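Local atomic coordinates of phosphatidylinositol-specific phospholipase C1 (Streptomyces antibioticus, PDB entry 3H4X), a protein that folds as an eight-stranded parallel alpha/beta (TIM-type) barrel and belongs to the calcium-dependent phosphoinositide phospholipase C family. Residues K42-Y47 and D323-P328; L52-A57 and S329-V334. One frame throughout, in Å; residues are numbered along the deposited sequence.

Contacts 1 and 2 join the beginning of the chain to its end. The order along the chain is 42-47, 52-57, 323-328, 329-334, so the segments alternate. The two contact centres are about 11 Å apart, on the same side of the chain's centre. Strands 31-36 and 319-322, neighbours in the barrel, both run into contact 1. Helix 48-52 leads from 42-47 to 52-57, while 323-328 runs straight into 329-334, which includes most of helix 328-331. Y45 of contact 1 links the pair: its OH packs against L331 CD1 at 3.2 Å. The barrel is thus closed by its first and last strands, and these contacts tie together the connections that follow them.

Contact 1 of 2, residues K42-Y47 and D323-P328; sequences KEKYRY and DWYPLP. With EOH (ethanol), chain R.
The ring of Y325 lies flat against the K44 backbone. K44 CA sits 3.8 Å from the centroid of the Y325 ring and 5° off its normal, a CH-pi contact over the centre of one face. P326 CD covers the opposite face, nearer the rim. The side chains of K44 and Y325 cross at about a right angle, with K44 CG 3.5 Å from Y325 CD2. Y325 CG stands between its own backbone N and carbonyl carbon (chi1 65°), which turns the ring toward K44. Further out, K44 CE rests 3.8 Å from D323 CG. The opposite charges do not pair here: K44 NZ is 4.5 Å from D323 OD1. The chain bends at its last torsion, and NZ makes a salt bridge with E41 and a hydrogen bond to N38 O.

The Y45 and Y325 side chains run antiparallel to each other, and Y45 OH comes within 3.4 Å of Y325 CB. These are the loops that follow barrel strands 31-36 and 319-322, at the C-terminal end of the strands. That is the end where TIM barrels generally carry their active sites.

Water 1 lies in the plane of the Y45 ring, at its edge, 2.7 Å from Y45 OH. It donates to Y325 O, so the two loops are also bridged through solvent. An ethanol, probably from the crystallisation liquor, donates to the same carbonyl, with its O 2.8 Å from Y325 O. W324 to L327 form a type I beta turn, closed by L327 N bonding to W324 O. This turn places Y325 and P326 at its corner and leads into helix 328-331. Y45 is packed by D50 and A51 of helix 48-52. K42, on the 42-47 loop, lies with N83 and D101 around one of the acetyl groups in the model.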
loop_
_atom_site.group_PDB
_atom_site.type_symbol
_atom_site.label_atom_id
_atom_site.label_comp_id
_atom_site.label_asym_id
_atom_site.label_seq_id
_atom_site.Cartn_x
_atom_site.Cartn_y
_atom_site.Cartn_z
ATOM N N LYS A 42 8.898 -1.070 15.871
ATOM C CA LYS A 42 9.878 -0.257 16.581
ATOM C C LYS A 42 11.316 -0.716 16.316
ATOM O O LYS A 42 12.245 0.089 16.350
ATOM C CB LYS A 42 9.561 -0.245 18.079
ATOM C CG LYS A 42 8.277 0.510 18.419
ATOM C CD LYS A 42 7.821 0.281 19.858
ATOM C CE LYS A 42 7.083 -1.042 20.014
ATOM N NZ LYS A 42 6.510 -1.197 21.381
ATOM N N GLU A 43 11.488 -2.003 16.033
ATOM C CA GLU A 43 12.809 -2.558 15.737
ATOM C C GLU A 43 13.391 -2.006 14.436
ATOM O O GLU A 43 14.612 -1.915 14.283
ATOM C CB GLU A 43 12.739 -4.085 15.676
ATOM C CG GLU A 43 14.066 -4.772 15.407
ATOM C CD GLU A 43 13.914 -6.272 15.233
ATOM O OE1 GLU A 43 12.780 -6.729 14.973
ATOM O OE2 GLU A 43 14.927 -6.994 15.354
ATOM N N LYS A 44 12.521 -1.647 13.498
ATOM C CA LYS A 44 12.967 -1.065 12.235
ATOM C C LYS A 44 13.121 0.446 12.361
ATOM O O LYS A 44 14.133 1.011 11.947
ATOM C CB LYS A 44 11.979 -1.378 11.109
ATOM C CG LYS A 44 11.829 -2.850 10.774
ATOM C CD LYS A 44 11.227 -3.015 9.382
ATOM C CE LYS A 44 10.912 -4.464 9.068
ATOM N NZ LYS A 44 9.793 -4.952 9.912
ATOM N N TYR A 45 12.102 1.085 12.931
ATOM C CA TYR A 45 12.037 2.536 13.057
ATOM C C TYR A 45 11.517 2.884 14.439
ATOM O O TYR A 45 10.418 2.481 14.815
ATOM C CB TYR A 45 11.129 3.123 11.970
ATOM C CG TYR A 45 11.694 2.942 10.582
ATOM C CD1 TYR A 45 12.831 3.631 10.190
ATOM C CD2 TYR A 45 11.103 2.077 9.668
ATOM C CE1 TYR A 45 13.369 3.468 8.932
ATOM C CE2 TYR A 45 11.635 1.906 8.397
ATOM C CZ TYR A 45 12.767 2.605 8.035
ATOM O OH TYR A 45 13.303 2.438 6.778
ATOM N N ARG A 46 12.315 3.621 15.204
ATOM C CA ARG A 46 11.940 3.956 16.568
ATOM C C ARG A 46 10.578 4.642 16.621
ATOM O O ARG A 46 9.739 4.317 17.460
ATOM C CB ARG A 46 13.010 4.833 17.218
ATOM C CG ARG A 46 12.730 5.143 18.675
ATOM C CD ARG A 46 13.893 5.857 19.331
ATOM N NE ARG A 46 13.550 6.326 20.670
ATOM C CZ ARG A 46 13.418 5.535 21.730
ATOM N NH1 ARG A 46 13.594 4.225 21.609
ATOM N NH2 ARG A 46 13.104 6.051 22.910
ATOM N N TYR A 47 10.379 5.602 15.725
ATOM C CA TYR A 47 9.094 6.278 15.575
ATOM C C TYR A 47 8.629 6.151 14.139
ATOM O O TYR A 47 9.447 6.044 13.224
ATOM C CB TYR A 47 9.215 7.763 15.920
ATOM C CG TYR A 47 9.523 8.032 17.372
ATOM C CD1 TYR A 47 8.513 8.099 18.321
ATOM C CD2 TYR A 47 10.831 8.227 17.793
ATOM C CE1 TYR A 47 8.806 8.351 19.656
ATOM C CE2 TYR A 47 11.130 8.474 19.116
ATOM C CZ TYR A 47 10.118 8.536 20.038
ATOM O OH TYR A 47 10.427 8.783 21.355
ATOM N N ASP A 323 12.970 -5.695 3.852
ATOM C CA ASP A 323 13.144 -5.111 5.183
ATOM C C ASP A 323 14.412 -4.267 5.279
ATOM O O ASP A 323 15.061 -4.243 6.327
ATOM C CB ASP A 323 13.213 -6.210 6.248
ATOM C CG ASP A 323 11.912 -6.971 6.400
ATOM O OD1 ASP A 323 10.891 -6.553 5.820
ATOM O OD2 ASP A 323 11.910 -7.997 7.111
ATOM N N TRP A 324 14.754 -3.566 4.206
ATOM C CA TRP A 324 16.059 -2.906 4.110
ATOM C C TRP A 324 16.149 -1.555 4.822
ATOM O O TRP A 324 16.698 -0.595 4.279
ATOM C CB TRP A 324 16.471 -2.749 2.644
ATOM C CG TRP A 324 16.591 -4.052 1.906
ATOM C CD1 TRP A 324 16.955 -5.260 2.426
ATOM C CD2 TRP A 324 16.368 -4.267 0.507
ATOM N NE1 TRP A 324 16.963 -6.217 1.439
ATOM C CE2 TRP A 324 16.608 -5.632 0.251
ATOM C CE3 TRP A 324 15.984 -3.440 -0.552
ATOM C CZ2 TRP A 324 16.474 -6.190 -1.021
ATOM C CZ3 TRP A 324 15.856 -3.996 -1.814
ATOM C CH2 TRP A 324 16.100 -5.356 -2.038
ATOM N N TYR A 325 15.632 -1.482 6.042
ATOM C CA TYR A 325 15.703 -0.233 6.795
ATOM C C TYR A 325 17.140 0.269 7.051
ATOM O O TYR A 325 17.349 1.472 7.193
ATOM C CB TYR A 325 14.884 -0.313 8.092
ATOM C CG TYR A 325 15.401 -1.313 9.103
ATOM C CD1 TYR A 325 16.353 -0.948 10.044
ATOM C CD2 TYR A 325 14.928 -2.619 9.123
ATOM C CE1 TYR A 325 16.827 -1.856 10.971
ATOM C CE2 TYR A 325 15.399 -3.534 10.047
ATOM C CZ TYR A 325 16.347 -3.145 10.968
ATOM O OH TYR A 325 16.821 -4.050 11.891
ATOM N N PRO A 326 18.135 -0.640 7.101
ATOM C CA PRO A 326 19.509 -0.162 7.284
ATOM C C PRO A 326 20.077 0.546 6.055
ATOM O O PRO A 326 21.181 1.089 6.114
ATOM C CB PRO A 326 20.300 -1.451 7.545
ATOM C CG PRO A 326 19.298 -2.434 8.018
ATOM C CD PRO A 326 18.048 -2.103 7.241
ATOM N N LEU A 327 19.330 0.549 4.954
ATOM C CA LEU A 327 19.834 1.099 3.699
ATOM C C LEU A 327 18.945 2.201 3.123
ATOM O O LEU A 327 18.360 2.033 2.055
ATOM C CB LEU A 327 19.996 -0.018 2.663
ATOM C CG LEU A 327 20.893 -1.202 3.034
ATOM C CD1 LEU A 327 20.736 -2.320 2.012
ATOM C CD2 LEU A 327 22.347 -0.769 3.147
ATOM N N PRO A 328 18.848 3.342 3.821
ATOM C CA PRO A 328 17.980 4.419 3.338
ATOM C C PRO A 328 18.339 4.903 1.933
ATOM O O PRO A 328 17.465 5.352 1.192
ATOM C CB PRO A 328 18.184 5.538 4.371
ATOM C CG PRO A 328 19.434 5.172 5.111
ATOM C CD PRO A 328 19.507 3.682 5.091
HETATM C C1 EOH R . 18.773 1.871 10.914
HETATM C C2 EOH R . 19.887 0.885 10.582
HETATM O O EOH R . 18.104 2.320 9.757
HETATM O O HOH W 1 15.743 3.552 6.593
#

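Contact 2 of 2, residues L52-A57 and S329-V334; sequences LDSGAA and SVLKTV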
loop_
_atom_site.group_PDB
_atom_site.type_symbol
_atom_site.label_atom_id
_atom_site.label_comp_id
_atom_site.label_asym_id
_atom_site.label_seq_id
_atom_site.Cartn_x
_atom_site.Cartn_y
_atom_site.Cartn_z
ATOM N N LEU A 52 8.730 7.476 7.844
ATOM C CA LEU A 52 8.400 8.499 6.860
ATOM C C LEU A 52 9.647 9.212 6.344
ATOM O O LEU A 52 9.739 9.543 5.162
ATOM C CB LEU A 52 7.393 9.494 7.431
ATOM C CG LEU A 52 6.005 8.897 7.676
ATOM C CD1 LEU A 52 5.209 9.760 8.630
ATOM C CD2 LEU A 52 5.248 8.715 6.365
ATOM N N ASP A 53 10.619 9.430 7.223
ATOM C CA ASP A 53 11.854 10.103 6.827
ATOM C C ASP A 53 12.882 9.181 6.160
ATOM O O ASP A 53 13.949 9.636 5.752
ATOM C CB ASP A 53 12.485 10.830 8.021
ATOM C CG ASP A 53 11.829 12.166 8.307
ATOM O OD1 ASP A 53 11.345 12.812 7.357
ATOM O OD2 ASP A 53 11.810 12.579 9.484
ATOM N N SER A 54 12.559 7.897 6.029
ATOM C CA SER A 54 13.494 6.923 5.470
ATOM C C SER A 54 13.754 7.138 3.988
ATOM O O SER A 54 14.795 6.727 3.471
ATOM C CB SER A 54 12.963 5.504 5.663
ATOM O OG SER A 54 11.837 5.266 4.830
ATOM N N GLY A 55 12.801 7.762 3.304
ATOM C CA GLY A 55 12.879 7.903 1.856
ATOM C C GLY A 55 12.138 6.813 1.094
ATOM O O GLY A 55 11.975 6.905 -0.120
ATOM N N ALA A 56 11.682 5.777 1.795
ATOM C CA ALA A 56 10.958 4.688 1.142
ATOM C C ALA A 56 9.707 5.188 0.424
ATOM O O ALA A 56 9.047 6.125 0.880
ATOM C CB ALA A 56 10.593 3.612 2.153
ATOM N N ALA A 57 9.378 4.544 -0.690
ATOM C CA ALA A 57 8.202 4.903 -1.478
ATOM C C ALA A 57 6.935 4.209 -0.983
ATOM O O ALA A 57 5.817 4.630 -1.292
ATOM C CB ALA A 57 8.442 4.552 -2.925
ATOM N N SER A 329 19.612 4.810 1.562
ATOM C CA SER A 329 20.030 5.205 0.224
ATOM C C SER A 329 19.324 4.346 -0.822
ATOM O O SER A 329 18.897 4.843 -1.866
ATOM C CB SER A 329 21.551 5.087 0.073
ATOM O OG SER A 329 21.952 3.731 -0.009
ATOM N N VAL A 330 19.202 3.054 -0.533
ATOM C CA VAL A 330 18.487 2.139 -1.412
ATOM C C VAL A 330 16.985 2.421 -1.368
ATOM O O VAL A 330 16.317 2.431 -2.401
ATOM C CB VAL A 330 18.758 0.668 -1.038
ATOM C CG1 VAL A 330 17.885 -0.267 -1.864
ATOM C CG2 VAL A 330 20.234 0.337 -1.229
ATOM N N LEU A 331 16.459 2.674 -0.173
ATOM C CA LEU A 331 15.028 2.935 -0.022
ATOM C C LEU A 331 14.548 4.123 -0.850
ATOM O O LEU A 331 13.391 4.156 -1.271
ATOM C CB LEU A 331 14.662 3.145 1.446
ATOM C CG LEU A 331 14.926 1.941 2.345
ATOM C CD1 LEU A 331 14.502 2.253 3.770
ATOM C CD2 LEU A 331 14.214 0.706 1.825
ATOM N N LYS A 332 15.430 5.092 -1.085
ATOM C CA LYS A 332 15.062 6.299 -1.823
ATOM C C LYS A 332 15.135 6.118 -3.336
ATOM O O LYS A 332 14.782 7.022 -4.090
ATOM C CB LYS A 332 15.961 7.472 -1.425
ATOM C CG LYS A 332 15.864 7.887 0.021
ATOM C CD LYS A 332 16.853 8.998 0.332
ATOM C CE LYS A 332 16.760 9.410 1.787
ATOM N NZ LYS A 332 16.977 8.247 2.677
ATOM N N THR A 333 15.611 4.958 -3.775
ATOM C CA THR A 333 15.838 4.708 -5.194
ATOM C C THR A 333 14.547 4.761 -6.011
ATOM O O THR A 333 13.553 4.122 -5.660
ATOM C CB THR A 333 16.513 3.338 -5.416
ATOM O OG1 THR A 333 17.768 3.302 -4.729
ATOM C CG2 THR A 333 16.746 3.088 -6.900
ATOM N N VAL A 334 14.566 5.536 -7.090
ATOM C CA VAL A 334 13.478 5.541 -8.058
ATOM C C VAL A 334 14.095 5.461 -9.446
ATOM O O VAL A 334 14.906 6.315 -9.817
ATOM C CB VAL A 334 12.616 6.815 -7.955
ATOM C CG1 VAL A 334 11.473 6.758 -8.951
ATOM C CG2 VAL A 334 12.076 6.990 -6.536
HETATM O O HOH W 2 16.564 9.401 5.053
#
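A largely buried contact packs L331 and K332, from the segment around helix 328-331, on S54, G55 and A56, the loop before barrel strand 58-64. A lysine lies at its exposed edge. K332 reaches across G55, and its NZ donates to S54 O at 2.8 Å. The donor stands above the carbonyl plane, 50° out of it. The lysine chain is extended until chi4 (57°), where it bends and brings NZ over the carbonyl. Water 2 adds a second link: it accepts from K332 NZ at 2.7 Å and donates to D53 O. NZ also donates a weak hydrogen bond to P328 O.

G55 is the first residue to leave helical geometry after helix 48-52, and its phi is positive. It has no side chain, so K332 CG packs directly on G55 CA at 3.5 Å. The backbones are close here, and two CA-H...O contacts run in opposite senses. K332 CA lies 3.6 Å from G55 O, and A56 CA lies 3.5 Å from L331 O. The two carbonyl oxygens are near each other but are both acceptors.

L331 provides the apolar side of the contact: its CB meets A56 CB at 4.2 Å, while L331 CD1 comes alongside S54 CB. S54 OG donates to A51 O of helix 48-52. It also accepts from A56 N at 3.1 Å, nearly straight, in an ST turn that shapes the loop. On the other segment, V330 O accepts from both T333 N and T333 OG1, which approach on one side of its carbonyl plane.

L331 extends onto V34 and V36 of strand 31-36. V330 and T333 pack on helix 302-314, and the chain then runs into strand 334-336, antiparallel to 31-36.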